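Local coordinates for Lmo0305 protein (PDB 3PJ0) that has no assigned function but carries covalently bound pyridoxal phosphate and belongs to the fold-type I family of pyridoxal-phosphate-dependent proteins, at residues S139-E144 and Q170-H175; E159-S164 and C196-S201. All blocks are in the same frame, centred on the assembly; numbering follows the deposited sequence.

From the N terminus the four segments come in the order 139-144, 159-164, 170-175 and 196-201, so the loops closed by the two interactions cross. Strand 140-144 leads to helix 157-170, which carries 159-164, and the chain then returns to pair strand 173-178 with 140-144, closing interaction 1. Interaction 2 closes later, when the turn after helix 192-196 reaches helix 157-170. The chain next enters strand 201-205, on the other edge of strand 173-178. The contacts meet directly: Leu174 O lies 2.7 Å from Asp200 N, a probable hydrogen bond. Interaction 1 pairs two strands within the sheet; interaction 2 ties helix 157-170 to the turn before strand 201-205.

Interaction 1 of 2, residues S139-E144 and Q170-H175; sequences SSVLIE and QGISLH
Strands 140-144 and 173-178 run parallel as the two strands of a beta-alpha-beta unit, with helix 157-170 as the crossover, in the large mixed sheet of a fold-type I pyridoxal-phosphate protein. Gly171 ends that helix in a Schellman motif before the chain turns into the second strand. Four backbone bonds link the two segments. In the first, Ser173 N reaches Ser139 O at 2.9 Å, in the carbonyl plane but bent, with a C=O...N angle of 146°. The other three acceptors are met nearly along the C=O axis; in the last of them Ile143 N meets His175 O at 3.0 Å (173°).

His175 shares a face of the sheet with Ser140, Leu142 and Ser173, a face on which helix 72-87 lies. Its CB sits 4.1 Å from Val141 O. CG stands anti to the backbone N (chi1 175°), which lays the ring alongside Leu142, the two side chains pointing the same way. CD2 then touches Leu142 CD1 at 3.8 Å, while Leu142 CG lies in the ring plane at its edge. Both ring nitrogens are held from outside, ND1 by Ser201 OG and NE2 by Gln76 OE1, and these two bonds set the ring's rotation; Leu142 packs against the CD2 edge.

On the opposite face Val141 and Leu174 meet through carbon atoms, and Leu174 packs there on Ile163, Ser164 and Cys167 of helix 157-170. Leu174 runs side by side with Val141, its CD1 3.9 Å from Val141 CB. The same methyl reaches Ile143 CG1 at 4.0 Å, where the two side chains cross obliquely. Nearer the start of the ladder, Val141 CG2, beside its own backbone N, meets Ile172 CG2 at 3.8 Å.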
loop_
_atom_site.group_PDB
_atom_site.type_symbol
_atom_site.label_atom_id
_atom_site.label_comp_id
_atom_site.label_asym_id
_atom_site.label_seq_id
_atom_site.Cartn_x
_atom_site.Cartn_y
_atom_site.Cartn_z
ATOM N N SER A 139 16.598 -3.370 -22.191
ATOM C CA SER A 139 15.217 -3.033 -22.530
ATOM C C SER A 139 14.912 -1.583 -22.189
ATOM O O SER A 139 14.147 -0.920 -22.898
ATOM C CB SER A 139 14.208 -3.929 -21.806
ATOM O OG SER A 139 14.430 -3.943 -20.406
ATOM N N SER A 140 15.458 -1.116 -21.065
ATOM C CA SER A 140 15.267 0.262 -20.662
ATOM C C SER A 140 16.447 0.850 -19.885
ATOM O O SER A 140 17.327 0.131 -19.348
ATOM C CB SER A 140 14.018 0.382 -19.779
ATOM O OG SER A 140 14.282 -0.194 -18.533
ATOM N N VAL A 141 16.456 2.177 -19.885
ATOM C CA VAL A 141 17.356 2.992 -19.094
ATOM C C VAL A 141 16.418 3.772 -18.191
ATOM O O VAL A 141 15.347 4.253 -18.623
ATOM C CB VAL A 141 18.201 3.950 -19.980
ATOM C CG1 VAL A 141 18.916 5.020 -19.153
ATOM C CG2 VAL A 141 19.209 3.153 -20.784
ATOM N N LEU A 142 16.829 3.915 -16.944
ATOM C CA LEU A 142 16.070 4.684 -15.955
ATOM C C LEU A 142 16.928 5.863 -15.584
ATOM O O LEU A 142 18.126 5.706 -15.339
ATOM C CB LEU A 142 15.758 3.823 -14.728
ATOM C CG LEU A 142 15.089 4.494 -13.507
ATOM C CD1 LEU A 142 14.346 3.412 -12.675
ATOM C CD2 LEU A 142 16.057 5.287 -12.602
ATOM N N ILE A 143 16.321 7.050 -15.579
ATOM C CA ILE A 143 16.987 8.308 -15.226
ATOM C C ILE A 143 16.259 8.920 -14.022
ATOM O O ILE A 143 15.039 8.983 -13.982
ATOM C CB ILE A 143 16.906 9.326 -16.403
ATOM C CG1 ILE A 143 17.490 8.732 -17.687
ATOM C CG2 ILE A 143 17.484 10.662 -16.011
ATOM C CD1 ILE A 143 18.972 8.334 -17.622
ATOM N N GLU A 144 17.018 9.366 -13.031
ATOM C CA GLU A 144 16.450 10.005 -11.823
ATOM C C GLU A 144 16.795 11.508 -11.865
ATOM O O GLU A 144 17.970 11.867 -11.831
ATOM C CB GLU A 144 17.045 9.353 -10.569
ATOM C CG GLU A 144 16.483 9.874 -9.269
ATOM C CD GLU A 144 17.247 9.378 -8.034
ATOM O OE1 GLU A 144 17.549 8.156 -7.933
ATOM O OE2 GLU A 144 17.523 10.233 -7.182
ATOM N N GLN A 170 17.848 3.439 -30.741
ATOM C CA GLN A 170 18.268 2.071 -30.395
ATOM C C GLN A 170 17.129 1.158 -29.898
ATOM O O GLN A 170 17.356 -0.023 -29.550
ATOM C CB GLN A 170 19.348 2.124 -29.312
ATOM C CG GLN A 170 20.623 2.881 -29.709
ATOM C CD GLN A 170 21.363 2.253 -30.866
ATOM O OE1 GLN A 170 21.866 2.959 -31.743
ATOM N NE2 GLN A 170 21.418 0.939 -30.896
ATOM N N GLY A 171 15.914 1.690 -29.839
ATOM C CA GLY A 171 14.776 0.911 -29.337
ATOM C C GLY A 171 14.854 0.603 -27.844
ATOM O O GLY A 171 14.379 -0.451 -27.403
ATOM N N ILE A 172 15.458 1.516 -27.080
ATOM C CA ILE A 172 15.578 1.410 -25.616
ATOM C C ILE A 172 14.481 2.291 -24.979
ATOM O O ILE A 172 14.413 3.486 -25.269
ATOM C CB ILE A 172 16.961 1.894 -25.099
ATOM C CG1 ILE A 172 18.094 1.035 -25.667
ATOM C CG2 ILE A 172 16.991 1.834 -23.571
ATOM C CD1 ILE A 172 19.459 1.615 -25.513
ATOM N N SER A 173 13.636 1.711 -24.122
ATOM C CA SER A 173 12.593 2.476 -23.432
ATOM C C SER A 173 13.270 3.366 -22.391
ATOM O O SER A 173 14.289 2.971 -21.823
ATOM C CB SER A 173 11.584 1.559 -22.731
ATOM O OG SER A 173 10.898 0.710 -23.640
ATOM N N LEU A 174 12.732 4.567 -22.169
ATOM C CA LEU A 174 13.330 5.516 -21.231
ATOM C C LEU A 174 12.278 5.783 -20.171
ATOM O O LEU A 174 11.146 6.171 -20.508
ATOM C CB LEU A 174 13.752 6.817 -21.940
ATOM C CG LEU A 174 14.782 7.714 -21.207
ATOM C CD1 LEU A 174 16.135 7.029 -21.041
ATOM C CD2 LEU A 174 14.953 9.091 -21.917
ATOM N N HIS A 175 12.647 5.532 -18.906
ATOM C CA HIS A 175 11.777 5.686 -17.745
ATOM C C HIS A 175 12.307 6.747 -16.787
ATOM O O HIS A 175 13.494 6.723 -16.419
ATOM C CB HIS A 175 11.649 4.361 -16.941
ATOM C CG HIS A 175 10.864 4.531 -15.674
ATOM N ND1 HIS A 175 9.488 4.593 -15.667
ATOM C CD2 HIS A 175 11.261 4.702 -14.385
ATOM C CE1 HIS A 175 9.071 4.781 -14.429
ATOM N NE2 HIS A 175 10.125 4.874 -13.632
#

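Interaction 2 of 2, residues E159-S164 and C196-S201; sequences ELEKIS and CALFDS
Leu198 carries most of this contact, resting against one side of helix 157-170 between Leu160, Glu161 and Ser164. The tightest point is polar: Ser164 OG donates to Leu198 O over 2.7 Å. The hydroxyl sits in the carbonyl plane on a lone pair, at a C=O...O angle of 124°. It is brought there by a first torsion that sets OG anti to the backbone N (chi1 -174°). The same side chain also packs, since Ser164 CB stands 3.9 Å from Leu198 CB, so bond and apolar contact bear on one residue. A bound (4R)-2-methylpentane-2,4-diol comes within about 4 Å of the Ser164 side chain, nearest atoms. Leu198 CG lies anti to its carbonyl carbon, and the branch extends along the helix until CD1 meets Leu160 CG at 3.8 Å, the two leucines crossing obliquely.

This is where the helical layer of the fold meets the loop that feeds the central sheet: 196-199 is a type I turn, closed by Phe199 N to Cys196 O at 3.0 Å, after which the chain enters strand 201-205. Lys63 NZ binds both Cys196 O and Phe199 O from outside the contact. On the buried side lies the Phe199 ring, which also touches Leu174 and Leu176 of strand 173-178. Its CZ approaches Leu160 CD1 at 3.9 Å, and the two side chains cross at about a right angle. Both Leu160 distances belong to one of two modelled conformers, so this apolar side is less sharply defined than the Ser164 bond.

Toward solvent the packing loosens. Glu161 leaves its helix pointing away from the turn, and its CG makes a marginal 4.1 Å contact with Leu198 CD1. Beyond CG the chain is extended, carrying the carboxylate clear of the leucine.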
loop_
_atom_site.group_PDB
_atom_site.type_symbol
_atom_site.label_atom_id
_atom_site.label_comp_id
_atom_site.label_asym_id
_atom_site.label_seq_id
_atom_site.Cartn_x
_atom_site.Cartn_y
_atom_site.Cartn_z
ATOM N N GLU A 159 21.330 17.615 -22.857
ATOM C CA GLU A 159 21.923 16.291 -22.750
ATOM C C GLU A 159 20.847 15.225 -22.498
ATOM O O GLU A 159 20.984 14.062 -22.905
ATOM C CB GLU A 159 23.016 16.285 -21.678
ATOM C CG GLU A 159 24.199 17.201 -21.999
ATOM C CD GLU A 159 24.996 16.823 -23.267
ATOM O OE1 GLU A 159 24.832 15.704 -23.800
ATOM O OE2 GLU A 159 25.826 17.653 -23.703
ATOM N N LEU A 160 19.772 15.609 -21.811
ATOM C CA LEU A 160 18.652 14.705 -21.592
ATOM C C LEU A 160 17.982 14.483 -22.951
ATOM O O LEU A 160 17.630 13.374 -23.287
ATOM C CB LEU A 160 17.715 15.329 -20.545
ATOM C CG LEU A 160 16.588 14.514 -19.925
ATOM C CD1 LEU A 160 17.126 13.250 -19.265
ATOM C CD2 LEU A 160 15.866 15.389 -18.907
ATOM N N GLU A 161 17.872 15.536 -23.759
ATOM C CA GLU A 161 17.317 15.397 -25.116
ATOM C C GLU A 161 18.139 14.398 -25.938
ATOM O O GLU A 161 17.610 13.504 -26.589
ATOM C CB GLU A 161 17.265 16.751 -25.829
ATOM C CG GLU A 161 16.256 17.720 -25.218
ATOM C CD GLU A 161 16.297 19.116 -25.838
ATOM O OE1 GLU A 161 17.379 19.563 -26.270
ATOM O OE2 GLU A 161 15.233 19.772 -25.899
ATOM N N LYS A 162 19.447 14.534 -25.886
ATOM C CA LYS A 162 20.337 13.630 -26.631
ATOM C C LYS A 162 20.214 12.171 -26.131
ATOM O O LYS A 162 20.291 11.210 -26.910
ATOM C CB LYS A 162 21.770 14.176 -26.583
ATOM C CG LYS A 162 21.889 15.490 -27.339
ATOM C CD LYS A 162 23.208 16.209 -27.152
ATOM C CE LYS A 162 23.212 17.472 -28.031
ATOM N NZ LYS A 162 24.324 18.421 -27.716
ATOM N N ILE A 163 20.045 11.991 -24.828
ATOM C CA ILE A 163 19.868 10.642 -24.275
ATOM C C ILE A 163 18.566 10.028 -24.799
ATOM O O ILE A 163 18.526 8.855 -25.195
ATOM C CB ILE A 163 19.892 10.681 -22.732
ATOM C CG1 ILE A 163 21.340 10.837 -22.255
ATOM C CG2 ILE A 163 19.234 9.430 -22.173
ATOM C CD1 ILE A 163 21.490 10.978 -20.745
ATOM N N SER A 164 17.512 10.843 -24.797
ATOM C CA SER A 164 16.192 10.435 -25.291
ATOM C C SER A 164 16.274 10.051 -26.755
ATOM O O SER A 164 15.781 8.997 -27.157
ATOM C CB SER A 164 15.160 11.569 -25.113
ATOM O OG SER A 164 13.845 11.121 -25.456
ATOM N N CYS A 196 8.695 15.257 -19.115
ATOM C CA CYS A 196 8.166 13.903 -19.270
ATOM C C CYS A 196 8.004 13.453 -20.727
ATOM O O CYS A 196 7.955 12.232 -20.993
ATOM C CB CYS A 196 6.832 13.765 -18.560
ATOM S SG CYS A 196 6.962 13.860 -16.765
ATOM N N ALA A 197 7.904 14.417 -21.648
ATOM C CA ALA A 197 7.759 14.121 -23.085
ATOM C C ALA A 197 8.949 13.357 -23.671
ATOM O O ALA A 197 8.837 12.767 -24.761
ATOM C CB ALA A 197 7.519 15.405 -23.903
ATOM N N LEU A 198 10.085 13.397 -22.977
ATOM C CA LEU A 198 11.279 12.720 -23.461
ATOM C C LEU A 198 11.325 11.253 -23.008
ATOM O O LEU A 198 12.242 10.525 -23.393
ATOM C CB LEU A 198 12.526 13.439 -22.939
ATOM C CG LEU A 198 12.736 14.893 -23.352
ATOM C CD1 LEU A 198 14.020 15.416 -22.645
ATOM C CD2 LEU A 198 12.851 14.980 -24.849
ATOM N N PHE A 199 10.326 10.825 -22.231
ATOM C CA PHE A 199 10.296 9.510 -21.607
ATOM C C PHE A 199 9.083 8.708 -22.023
ATOM O O PHE A 199 8.037 9.259 -22.309
ATOM C CB PHE A 199 10.245 9.682 -20.063
ATOM C CG PHE A 199 11.503 10.261 -19.486
ATOM C CD1 PHE A 199 12.543 9.419 -19.107
ATOM C CD2 PHE A 199 11.653 11.635 -19.347
ATOM C CE1 PHE A 199 13.733 9.939 -18.577
ATOM C CE2 PHE A 199 12.844 12.174 -18.826
ATOM C CZ PHE A 199 13.876 11.314 -18.430
ATOM N N ASP A 200 9.252 7.404 -22.059
ATOM C CA ASP A 200 8.154 6.486 -22.302
ATOM C C ASP A 200 7.224 6.381 -21.097
ATOM O O ASP A 200 6.023 6.230 -21.256
ATOM C CB ASP A 200 8.722 5.105 -22.602
ATOM C CG ASP A 200 9.397 5.061 -23.924
ATOM O OD1 ASP A 200 8.654 5.110 -24.927
ATOM O OD2 ASP A 200 10.635 5.009 -23.987
ATOM N N SER A 201 7.789 6.347 -19.901
ATOM C CA SER A 201 6.990 6.243 -18.688
ATOM C C SER A 201 7.603 7.105 -17.599
ATOM O O SER A 201 8.783 7.467 -17.650
ATOM C CB SER A 201 6.847 4.772 -18.234
ATOM O OG SER A 201 8.119 4.149 -18.051
#